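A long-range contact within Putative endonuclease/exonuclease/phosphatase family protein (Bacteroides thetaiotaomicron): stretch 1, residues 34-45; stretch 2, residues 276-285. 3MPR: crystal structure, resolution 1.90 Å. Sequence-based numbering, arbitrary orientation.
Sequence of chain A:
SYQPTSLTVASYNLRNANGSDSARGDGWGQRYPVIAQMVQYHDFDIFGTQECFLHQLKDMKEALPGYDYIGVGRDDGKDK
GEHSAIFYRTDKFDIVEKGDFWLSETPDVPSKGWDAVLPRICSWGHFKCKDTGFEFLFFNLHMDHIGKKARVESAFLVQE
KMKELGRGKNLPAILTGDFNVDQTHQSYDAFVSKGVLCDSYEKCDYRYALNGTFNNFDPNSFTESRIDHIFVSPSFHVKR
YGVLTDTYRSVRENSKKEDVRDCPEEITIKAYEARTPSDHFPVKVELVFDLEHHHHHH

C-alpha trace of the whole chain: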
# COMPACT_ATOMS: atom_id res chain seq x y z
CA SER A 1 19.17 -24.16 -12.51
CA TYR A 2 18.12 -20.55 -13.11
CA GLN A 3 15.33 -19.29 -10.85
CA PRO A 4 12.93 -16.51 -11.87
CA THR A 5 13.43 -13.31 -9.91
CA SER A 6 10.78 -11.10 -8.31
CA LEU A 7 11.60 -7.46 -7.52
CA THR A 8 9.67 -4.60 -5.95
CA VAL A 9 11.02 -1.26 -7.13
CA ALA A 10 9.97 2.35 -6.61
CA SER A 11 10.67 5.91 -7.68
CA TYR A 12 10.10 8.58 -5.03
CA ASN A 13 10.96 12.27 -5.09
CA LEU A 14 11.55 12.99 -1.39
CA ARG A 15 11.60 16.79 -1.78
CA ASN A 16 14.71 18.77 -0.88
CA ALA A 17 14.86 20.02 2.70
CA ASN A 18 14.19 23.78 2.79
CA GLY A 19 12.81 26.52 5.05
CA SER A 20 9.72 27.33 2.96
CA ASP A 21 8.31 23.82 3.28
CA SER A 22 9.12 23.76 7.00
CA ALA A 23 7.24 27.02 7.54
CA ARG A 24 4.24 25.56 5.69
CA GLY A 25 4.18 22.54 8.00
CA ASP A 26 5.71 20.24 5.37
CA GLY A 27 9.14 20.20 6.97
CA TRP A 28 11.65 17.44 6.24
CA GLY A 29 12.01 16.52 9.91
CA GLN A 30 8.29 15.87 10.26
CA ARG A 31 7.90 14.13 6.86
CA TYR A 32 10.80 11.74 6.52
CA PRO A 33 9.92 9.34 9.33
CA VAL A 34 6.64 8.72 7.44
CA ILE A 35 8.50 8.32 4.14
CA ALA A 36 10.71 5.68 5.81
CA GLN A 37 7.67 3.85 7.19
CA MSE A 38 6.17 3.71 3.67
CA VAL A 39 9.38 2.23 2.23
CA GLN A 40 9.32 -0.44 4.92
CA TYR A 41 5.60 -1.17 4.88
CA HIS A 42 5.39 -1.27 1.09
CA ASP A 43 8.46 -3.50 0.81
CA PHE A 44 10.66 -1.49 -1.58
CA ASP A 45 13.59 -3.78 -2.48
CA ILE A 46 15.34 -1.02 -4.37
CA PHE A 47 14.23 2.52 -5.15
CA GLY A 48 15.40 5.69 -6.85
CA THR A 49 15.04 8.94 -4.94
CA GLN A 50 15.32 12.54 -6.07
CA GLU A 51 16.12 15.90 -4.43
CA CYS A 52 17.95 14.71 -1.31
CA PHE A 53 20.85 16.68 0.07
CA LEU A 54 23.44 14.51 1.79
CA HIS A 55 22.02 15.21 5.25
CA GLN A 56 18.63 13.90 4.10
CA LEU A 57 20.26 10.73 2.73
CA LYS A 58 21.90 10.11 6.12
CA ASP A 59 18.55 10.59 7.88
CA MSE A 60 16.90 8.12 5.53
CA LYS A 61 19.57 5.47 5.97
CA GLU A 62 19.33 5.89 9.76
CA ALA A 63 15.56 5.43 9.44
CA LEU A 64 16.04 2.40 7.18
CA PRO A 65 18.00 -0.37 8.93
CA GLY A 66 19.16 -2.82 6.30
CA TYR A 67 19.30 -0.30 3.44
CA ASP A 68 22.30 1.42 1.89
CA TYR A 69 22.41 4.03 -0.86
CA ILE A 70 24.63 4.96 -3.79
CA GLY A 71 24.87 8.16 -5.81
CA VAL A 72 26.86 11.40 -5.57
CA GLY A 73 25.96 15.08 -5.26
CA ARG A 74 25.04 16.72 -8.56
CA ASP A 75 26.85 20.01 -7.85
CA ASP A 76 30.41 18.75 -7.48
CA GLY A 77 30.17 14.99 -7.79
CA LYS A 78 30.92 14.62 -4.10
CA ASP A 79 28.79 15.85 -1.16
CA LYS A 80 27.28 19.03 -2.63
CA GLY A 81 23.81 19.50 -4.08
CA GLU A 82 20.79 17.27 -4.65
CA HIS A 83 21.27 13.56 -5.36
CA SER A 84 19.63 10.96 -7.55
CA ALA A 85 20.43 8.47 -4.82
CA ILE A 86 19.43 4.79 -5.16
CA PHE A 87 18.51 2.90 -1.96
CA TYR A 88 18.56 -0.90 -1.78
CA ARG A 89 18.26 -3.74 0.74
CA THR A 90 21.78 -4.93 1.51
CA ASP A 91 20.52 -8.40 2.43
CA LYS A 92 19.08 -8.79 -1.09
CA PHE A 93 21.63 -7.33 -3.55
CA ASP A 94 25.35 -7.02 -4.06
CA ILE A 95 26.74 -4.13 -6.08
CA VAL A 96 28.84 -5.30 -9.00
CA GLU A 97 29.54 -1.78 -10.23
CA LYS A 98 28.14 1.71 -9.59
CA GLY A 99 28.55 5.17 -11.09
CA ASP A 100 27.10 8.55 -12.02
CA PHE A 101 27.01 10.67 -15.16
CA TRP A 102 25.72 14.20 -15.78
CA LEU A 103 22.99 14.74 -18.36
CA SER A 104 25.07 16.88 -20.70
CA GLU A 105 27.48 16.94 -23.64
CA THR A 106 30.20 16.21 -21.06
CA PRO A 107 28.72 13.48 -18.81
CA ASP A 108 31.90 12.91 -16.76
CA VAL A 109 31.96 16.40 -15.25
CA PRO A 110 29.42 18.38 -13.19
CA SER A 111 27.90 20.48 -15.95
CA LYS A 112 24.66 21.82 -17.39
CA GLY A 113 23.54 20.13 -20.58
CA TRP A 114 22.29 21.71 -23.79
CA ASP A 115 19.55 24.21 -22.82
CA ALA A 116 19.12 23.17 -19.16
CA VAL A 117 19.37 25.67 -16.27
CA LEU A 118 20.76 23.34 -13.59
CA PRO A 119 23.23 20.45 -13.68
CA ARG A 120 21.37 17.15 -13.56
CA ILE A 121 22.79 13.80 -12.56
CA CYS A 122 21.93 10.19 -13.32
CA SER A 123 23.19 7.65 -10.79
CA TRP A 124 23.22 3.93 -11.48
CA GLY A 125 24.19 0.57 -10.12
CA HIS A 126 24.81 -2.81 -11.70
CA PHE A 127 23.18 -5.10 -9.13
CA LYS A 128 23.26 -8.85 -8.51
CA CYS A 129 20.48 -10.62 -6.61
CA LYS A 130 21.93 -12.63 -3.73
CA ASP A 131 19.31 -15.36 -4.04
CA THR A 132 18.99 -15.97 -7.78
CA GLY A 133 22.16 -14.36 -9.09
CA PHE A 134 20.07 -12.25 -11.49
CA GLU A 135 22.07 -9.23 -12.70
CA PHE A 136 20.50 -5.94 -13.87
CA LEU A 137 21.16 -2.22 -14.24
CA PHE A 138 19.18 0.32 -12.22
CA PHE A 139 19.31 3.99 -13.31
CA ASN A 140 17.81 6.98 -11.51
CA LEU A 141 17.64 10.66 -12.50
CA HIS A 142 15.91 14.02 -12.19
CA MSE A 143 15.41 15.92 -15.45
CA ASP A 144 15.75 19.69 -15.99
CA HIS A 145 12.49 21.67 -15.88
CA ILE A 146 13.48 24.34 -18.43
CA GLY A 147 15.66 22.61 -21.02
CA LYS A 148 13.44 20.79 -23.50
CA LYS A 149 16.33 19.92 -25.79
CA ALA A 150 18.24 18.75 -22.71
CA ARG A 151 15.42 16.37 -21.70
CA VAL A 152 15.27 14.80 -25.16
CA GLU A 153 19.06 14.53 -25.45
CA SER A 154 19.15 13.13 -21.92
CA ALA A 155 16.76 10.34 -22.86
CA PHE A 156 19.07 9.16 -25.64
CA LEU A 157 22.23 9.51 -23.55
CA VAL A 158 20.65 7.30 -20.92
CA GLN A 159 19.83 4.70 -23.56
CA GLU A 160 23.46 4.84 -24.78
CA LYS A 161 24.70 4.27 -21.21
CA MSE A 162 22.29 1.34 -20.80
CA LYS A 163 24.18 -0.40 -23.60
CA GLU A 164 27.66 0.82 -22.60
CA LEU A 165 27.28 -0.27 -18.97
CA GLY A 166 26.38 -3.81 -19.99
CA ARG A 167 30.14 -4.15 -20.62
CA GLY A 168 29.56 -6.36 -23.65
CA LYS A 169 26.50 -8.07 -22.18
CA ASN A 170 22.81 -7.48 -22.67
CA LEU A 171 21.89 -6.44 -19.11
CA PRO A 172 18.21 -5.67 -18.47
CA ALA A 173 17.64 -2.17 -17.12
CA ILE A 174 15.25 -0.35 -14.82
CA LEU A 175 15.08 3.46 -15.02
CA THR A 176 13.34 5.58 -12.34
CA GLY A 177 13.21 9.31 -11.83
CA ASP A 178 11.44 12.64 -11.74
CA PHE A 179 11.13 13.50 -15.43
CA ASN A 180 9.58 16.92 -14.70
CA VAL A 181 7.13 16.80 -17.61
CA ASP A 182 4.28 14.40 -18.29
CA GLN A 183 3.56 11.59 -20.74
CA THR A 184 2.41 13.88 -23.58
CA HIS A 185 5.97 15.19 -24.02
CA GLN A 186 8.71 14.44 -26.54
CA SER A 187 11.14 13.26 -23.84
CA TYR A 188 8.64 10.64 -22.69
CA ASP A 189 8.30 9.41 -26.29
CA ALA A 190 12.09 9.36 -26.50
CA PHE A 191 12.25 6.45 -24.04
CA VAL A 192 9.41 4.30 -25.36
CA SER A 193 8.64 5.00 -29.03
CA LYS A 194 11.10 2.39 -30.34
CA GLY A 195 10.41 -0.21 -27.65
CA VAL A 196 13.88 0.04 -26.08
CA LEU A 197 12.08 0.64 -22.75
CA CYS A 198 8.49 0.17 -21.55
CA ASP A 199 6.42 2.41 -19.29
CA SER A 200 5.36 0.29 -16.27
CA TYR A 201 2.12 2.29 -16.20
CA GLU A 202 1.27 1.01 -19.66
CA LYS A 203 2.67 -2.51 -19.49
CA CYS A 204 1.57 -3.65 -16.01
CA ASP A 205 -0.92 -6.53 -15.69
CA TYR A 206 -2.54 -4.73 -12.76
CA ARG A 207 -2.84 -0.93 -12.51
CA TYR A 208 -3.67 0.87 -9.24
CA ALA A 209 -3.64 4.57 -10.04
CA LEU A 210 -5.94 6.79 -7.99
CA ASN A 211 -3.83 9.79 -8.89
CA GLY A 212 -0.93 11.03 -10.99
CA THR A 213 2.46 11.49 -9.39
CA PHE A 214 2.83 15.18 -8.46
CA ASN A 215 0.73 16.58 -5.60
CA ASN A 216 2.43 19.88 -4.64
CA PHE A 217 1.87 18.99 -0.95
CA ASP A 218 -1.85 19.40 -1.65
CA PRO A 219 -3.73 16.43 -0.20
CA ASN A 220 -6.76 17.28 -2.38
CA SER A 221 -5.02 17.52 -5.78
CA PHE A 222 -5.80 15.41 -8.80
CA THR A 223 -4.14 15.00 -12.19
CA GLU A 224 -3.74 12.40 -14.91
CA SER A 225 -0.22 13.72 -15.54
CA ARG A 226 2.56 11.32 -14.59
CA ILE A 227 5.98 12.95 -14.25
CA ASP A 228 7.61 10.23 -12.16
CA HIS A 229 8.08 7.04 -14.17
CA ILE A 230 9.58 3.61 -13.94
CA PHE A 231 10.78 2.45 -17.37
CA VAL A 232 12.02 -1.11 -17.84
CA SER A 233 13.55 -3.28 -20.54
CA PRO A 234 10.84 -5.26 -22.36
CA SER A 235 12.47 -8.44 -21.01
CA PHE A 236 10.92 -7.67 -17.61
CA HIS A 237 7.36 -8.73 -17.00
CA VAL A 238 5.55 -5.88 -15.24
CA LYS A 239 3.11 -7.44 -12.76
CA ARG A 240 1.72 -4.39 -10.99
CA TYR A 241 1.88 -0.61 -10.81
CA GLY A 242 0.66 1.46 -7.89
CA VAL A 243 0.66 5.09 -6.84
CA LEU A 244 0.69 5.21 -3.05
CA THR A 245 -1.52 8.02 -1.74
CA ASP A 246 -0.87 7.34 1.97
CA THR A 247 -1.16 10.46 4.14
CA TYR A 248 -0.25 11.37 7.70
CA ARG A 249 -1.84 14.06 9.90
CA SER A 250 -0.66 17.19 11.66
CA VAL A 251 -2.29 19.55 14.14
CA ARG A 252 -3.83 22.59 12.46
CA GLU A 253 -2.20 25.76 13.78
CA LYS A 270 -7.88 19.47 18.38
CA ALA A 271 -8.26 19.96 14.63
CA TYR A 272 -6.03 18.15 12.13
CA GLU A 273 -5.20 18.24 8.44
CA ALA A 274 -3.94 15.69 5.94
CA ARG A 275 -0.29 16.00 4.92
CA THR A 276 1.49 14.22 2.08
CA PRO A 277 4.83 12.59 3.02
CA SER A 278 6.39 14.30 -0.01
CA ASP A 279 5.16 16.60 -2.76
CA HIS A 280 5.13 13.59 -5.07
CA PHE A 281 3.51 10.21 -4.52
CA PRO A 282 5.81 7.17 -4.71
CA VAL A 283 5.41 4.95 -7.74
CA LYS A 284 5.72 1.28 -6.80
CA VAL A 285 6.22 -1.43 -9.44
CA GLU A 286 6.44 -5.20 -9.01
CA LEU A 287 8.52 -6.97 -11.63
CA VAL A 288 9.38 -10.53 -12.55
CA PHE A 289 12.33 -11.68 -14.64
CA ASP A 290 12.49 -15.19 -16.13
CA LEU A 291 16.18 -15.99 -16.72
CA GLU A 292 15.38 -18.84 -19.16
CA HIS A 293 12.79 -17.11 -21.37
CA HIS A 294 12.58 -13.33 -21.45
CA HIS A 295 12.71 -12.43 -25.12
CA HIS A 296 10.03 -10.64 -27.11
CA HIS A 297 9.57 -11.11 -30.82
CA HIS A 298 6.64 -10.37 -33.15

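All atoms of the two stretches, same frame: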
# COMPACT_ATOMS: atom_id res chain seq x y z
N VAL A 34 7.77 9.33 8.16
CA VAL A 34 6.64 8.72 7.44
C VAL A 34 7.09 8.11 6.11
O VAL A 34 6.71 6.98 5.77
CB VAL A 34 5.51 9.75 7.20
CG1 VAL A 34 4.29 9.08 6.55
CG2 VAL A 34 5.10 10.40 8.52
N ILE A 35 7.88 8.85 5.35
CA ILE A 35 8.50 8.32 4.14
C ILE A 35 9.19 6.97 4.42
O ILE A 35 8.98 6.00 3.69
CB ILE A 35 9.51 9.32 3.52
CG1 ILE A 35 8.79 10.57 3.02
CG2 ILE A 35 10.34 8.65 2.40
CD1 ILE A 35 9.74 11.70 2.56
N ALA A 36 10.00 6.91 5.48
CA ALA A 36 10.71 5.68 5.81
C ALA A 36 9.74 4.55 6.14
O ALA A 36 9.92 3.43 5.68
CB ALA A 36 11.71 5.89 6.96
N GLN A 37 8.72 4.85 6.94
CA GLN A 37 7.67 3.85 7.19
C GLN A 37 7.03 3.32 5.90
O GLN A 37 6.76 2.13 5.79
CB GLN A 37 6.60 4.38 8.15
CG GLN A 37 7.04 4.36 9.62
CD GLN A 37 5.94 3.85 10.54
OE1 GLN A 37 5.05 4.60 10.92
NE2 GLN A 37 6.00 2.56 10.89
N MSE A 38 6.77 4.19 4.92
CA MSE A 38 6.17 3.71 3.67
C MSE A 38 7.09 2.75 2.92
O MSE A 38 6.64 1.73 2.40
CB MSE A 38 5.82 4.87 2.75
CG MSE A 38 4.77 5.81 3.31
SE MSE A 38 4.22 7.12 1.98
CE MSE A 38 3.44 5.90 0.68
N VAL A 39 8.37 3.09 2.85
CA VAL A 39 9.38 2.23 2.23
C VAL A 39 9.38 0.84 2.88
O VAL A 39 9.45 -0.18 2.19
CB VAL A 39 10.79 2.84 2.39
CG1 VAL A 39 11.87 1.87 1.93
CG2 VAL A 39 10.90 4.16 1.62
N GLN A 40 9.30 0.82 4.20
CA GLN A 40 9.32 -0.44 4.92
C GLN A 40 8.02 -1.20 4.74
O GLN A 40 8.03 -2.37 4.38
CB GLN A 40 9.60 -0.17 6.40
CG GLN A 40 10.97 0.42 6.64
CD GLN A 40 11.20 0.81 8.09
OE1 GLN A 40 10.36 1.45 8.72
NE2 GLN A 40 12.34 0.40 8.64
N TYR A 41 6.90 -0.51 4.96
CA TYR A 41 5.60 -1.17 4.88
C TYR A 41 5.29 -1.69 3.48
O TYR A 41 4.70 -2.76 3.32
CB TYR A 41 4.48 -0.24 5.35
CG TYR A 41 3.16 -0.97 5.44
CD1 TYR A 41 2.86 -1.75 6.54
CD2 TYR A 41 2.23 -0.92 4.40
CE1 TYR A 41 1.66 -2.43 6.63
CE2 TYR A 41 1.03 -1.61 4.48
CZ TYR A 41 0.76 -2.36 5.59
OH TYR A 41 -0.42 -3.06 5.67
N HIS A 42 5.68 -0.92 2.48
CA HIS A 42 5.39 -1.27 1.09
C HIS A 42 6.50 -2.08 0.43
O HIS A 42 6.48 -2.31 -0.78
CB HIS A 42 5.03 -0.02 0.28
CG HIS A 42 3.68 0.54 0.62
ND1 HIS A 42 3.52 1.66 1.41
CD2 HIS A 42 2.44 0.13 0.30
CE1 HIS A 42 2.23 1.91 1.56
NE2 HIS A 42 1.55 0.99 0.88
N ASP A 43 7.45 -2.53 1.23
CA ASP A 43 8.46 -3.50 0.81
C ASP A 43 9.26 -3.08 -0.43
O ASP A 43 9.38 -3.86 -1.38
CB ASP A 43 7.80 -4.86 0.54
CG ASP A 43 7.18 -5.47 1.78
OD1 ASP A 43 7.78 -5.36 2.87
OD2 ASP A 43 6.07 -6.05 1.67
N PHE A 44 9.81 -1.87 -0.44
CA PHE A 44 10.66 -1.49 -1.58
C PHE A 44 12.00 -2.26 -1.49
O PHE A 44 12.74 -2.09 -0.52
CB PHE A 44 10.97 0.02 -1.59
CG PHE A 44 9.77 0.94 -1.72
CD1 PHE A 44 8.49 0.46 -1.94
CD2 PHE A 44 9.96 2.32 -1.64
CE1 PHE A 44 7.41 1.34 -2.06
CE2 PHE A 44 8.89 3.21 -1.77
CZ PHE A 44 7.61 2.71 -1.98
N ASP A 45 12.30 -3.10 -2.47
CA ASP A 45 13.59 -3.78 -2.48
C ASP A 45 14.70 -2.82 -2.87
O ASP A 45 15.80 -2.84 -2.32
CB ASP A 45 13.59 -4.92 -3.50
CG ASP A 45 12.67 -6.06 -3.10
OD1 ASP A 45 12.39 -6.23 -1.89
OD2 ASP A 45 12.24 -6.80 -4.00
N THR A 276 0.88 15.24 2.92
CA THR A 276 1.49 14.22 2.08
C THR A 276 2.95 14.07 2.51
O THR A 276 3.61 15.06 2.83
CB THR A 276 1.40 14.57 0.59
OG1 THR A 276 2.01 15.85 0.35
CG2 THR A 276 -0.06 14.61 0.15
N PRO A 277 3.46 12.83 2.56
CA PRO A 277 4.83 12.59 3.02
C PRO A 277 5.87 13.29 2.14
O PRO A 277 6.91 13.68 2.63
CB PRO A 277 4.97 11.07 2.94
CG PRO A 277 3.56 10.57 3.12
CD PRO A 277 2.70 11.58 2.41
N SER A 278 5.58 13.44 0.85
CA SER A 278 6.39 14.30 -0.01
C SER A 278 5.47 15.02 -0.98
O SER A 278 4.28 14.77 -0.99
CB SER A 278 7.45 13.51 -0.78
OG SER A 278 8.19 14.39 -1.60
N ASP A 279 6.01 15.92 -1.79
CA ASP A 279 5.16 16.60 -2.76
C ASP A 279 4.98 15.79 -4.05
O ASP A 279 4.30 16.24 -4.99
CB ASP A 279 5.57 18.06 -3.01
CG ASP A 279 6.90 18.19 -3.72
OD1 ASP A 279 7.68 17.22 -3.72
OD2 ASP A 279 7.14 19.28 -4.29
N HIS A 280 5.55 14.59 -4.09
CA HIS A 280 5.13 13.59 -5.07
C HIS A 280 4.56 12.38 -4.32
O HIS A 280 4.79 12.21 -3.11
CB HIS A 280 6.31 13.10 -5.90
CG HIS A 280 6.93 14.15 -6.78
ND1 HIS A 280 7.51 15.29 -6.28
CD2 HIS A 280 7.09 14.20 -8.12
CE1 HIS A 280 8.00 16.01 -7.28
NE2 HIS A 280 7.75 15.36 -8.41
N PHE A 281 3.83 11.53 -5.04
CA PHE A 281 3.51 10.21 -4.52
C PHE A 281 4.56 9.22 -5.02
O PHE A 281 5.01 9.35 -6.15
CB PHE A 281 2.14 9.76 -5.02
CG PHE A 281 1.01 10.61 -4.53
CD1 PHE A 281 0.82 10.80 -3.18
CD2 PHE A 281 0.14 11.21 -5.42
CE1 PHE A 281 -0.21 11.59 -2.71
CE2 PHE A 281 -0.90 12.00 -4.95
CZ PHE A 281 -1.07 12.19 -3.60
N PRO A 282 4.92 8.22 -4.20
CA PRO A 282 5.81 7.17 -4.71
C PRO A 282 5.13 6.34 -5.78
O PRO A 282 3.93 6.10 -5.72
CB PRO A 282 6.09 6.30 -3.48
CG PRO A 282 4.98 6.57 -2.55
CD PRO A 282 4.52 7.98 -2.80
N VAL A 283 5.90 5.90 -6.77
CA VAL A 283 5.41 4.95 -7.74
C VAL A 283 6.04 3.61 -7.40
O VAL A 283 7.26 3.50 -7.30
CB VAL A 283 5.83 5.35 -9.17
CG1 VAL A 283 5.51 4.23 -10.15
CG2 VAL A 283 5.16 6.67 -9.60
N LYS A 284 5.21 2.59 -7.19
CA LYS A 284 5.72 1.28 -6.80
C LYS A 284 5.40 0.27 -7.90
O LYS A 284 4.24 0.14 -8.31
CB LYS A 284 5.10 0.83 -5.47
CG LYS A 284 5.36 -0.63 -5.13
CD LYS A 284 4.68 -1.07 -3.85
CE LYS A 284 4.58 -2.59 -3.79
NZ LYS A 284 4.16 -3.08 -2.42
N VAL A 285 6.41 -0.46 -8.36
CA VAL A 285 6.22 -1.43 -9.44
C VAL A 285 6.79 -2.80 -9.05
O VAL A 285 7.88 -2.89 -8.50
CB VAL A 285 6.87 -0.94 -10.75
CG1 VAL A 285 6.91 -2.07 -11.81
CG2 VAL A 285 6.13 0.30 -11.28

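The contact joins the last turns of a helix, and the turn after it, to a segment that begins as loop and ends as strand. One part of the contact is apolar and centred on P277, whose CA-to-CB bond points toward the helix and whose compact ring meets three side chains there. V34, with chi1 in the t well, brings CG1 to 3.8 Å from P277 CG; its CA-to-CB bond already points toward the other stretch, so a short branched side chain is enough. I35 has a CA-to-CB bond directed sideways, but its longer apolar chain, in the m, t conformation, extends so that its end comes nearer: I35 CG1 lies 3.9 Å from P277 CB, and I35 CD1 packs 3.5 Å from the carbonyl oxygen P277 O. In M38, a selenomethionine, chi1 (m) and chi2 (t) carry the chain outward, setting SE 3.7 Å from P277 CG; chi3 (p) then turns the terminal methyl so that M38 CE sits 3.6 Å from P282 CG. An unbranched, flexible side chain suits this place, since it spans two rigid proline rings with successive atoms.

The helix runs to Y41, and H42 is the first residue after it to leave helical phi/psi. Its carbonyl accepts a hydrogen bond from K284, NZ to H42 O being 2.9 Å. All four chi angles of K284 are t, so the lysine is nearly fully extended; this reach delivers its amino group to a backbone oxygen and gives the buried nitrogen a polar partner. H42 ND1 makes a weak hydrogen bond to M38 O at 3.3 Å.

F44 is buried, and its CA-to-CB bond points sideways, yet with chi1 of -62° (m) the ring end comes nearer the other stretch. Its apolar ring offers carbon to both partners: F44 CZ approaches P282 CB at 4.2 Å, while K284 CD lies at the ring edge, 4.1 Å from F44 CE1. The lysine thus combines an aliphatic stem suited to packing beside an aromatic with a polar tip.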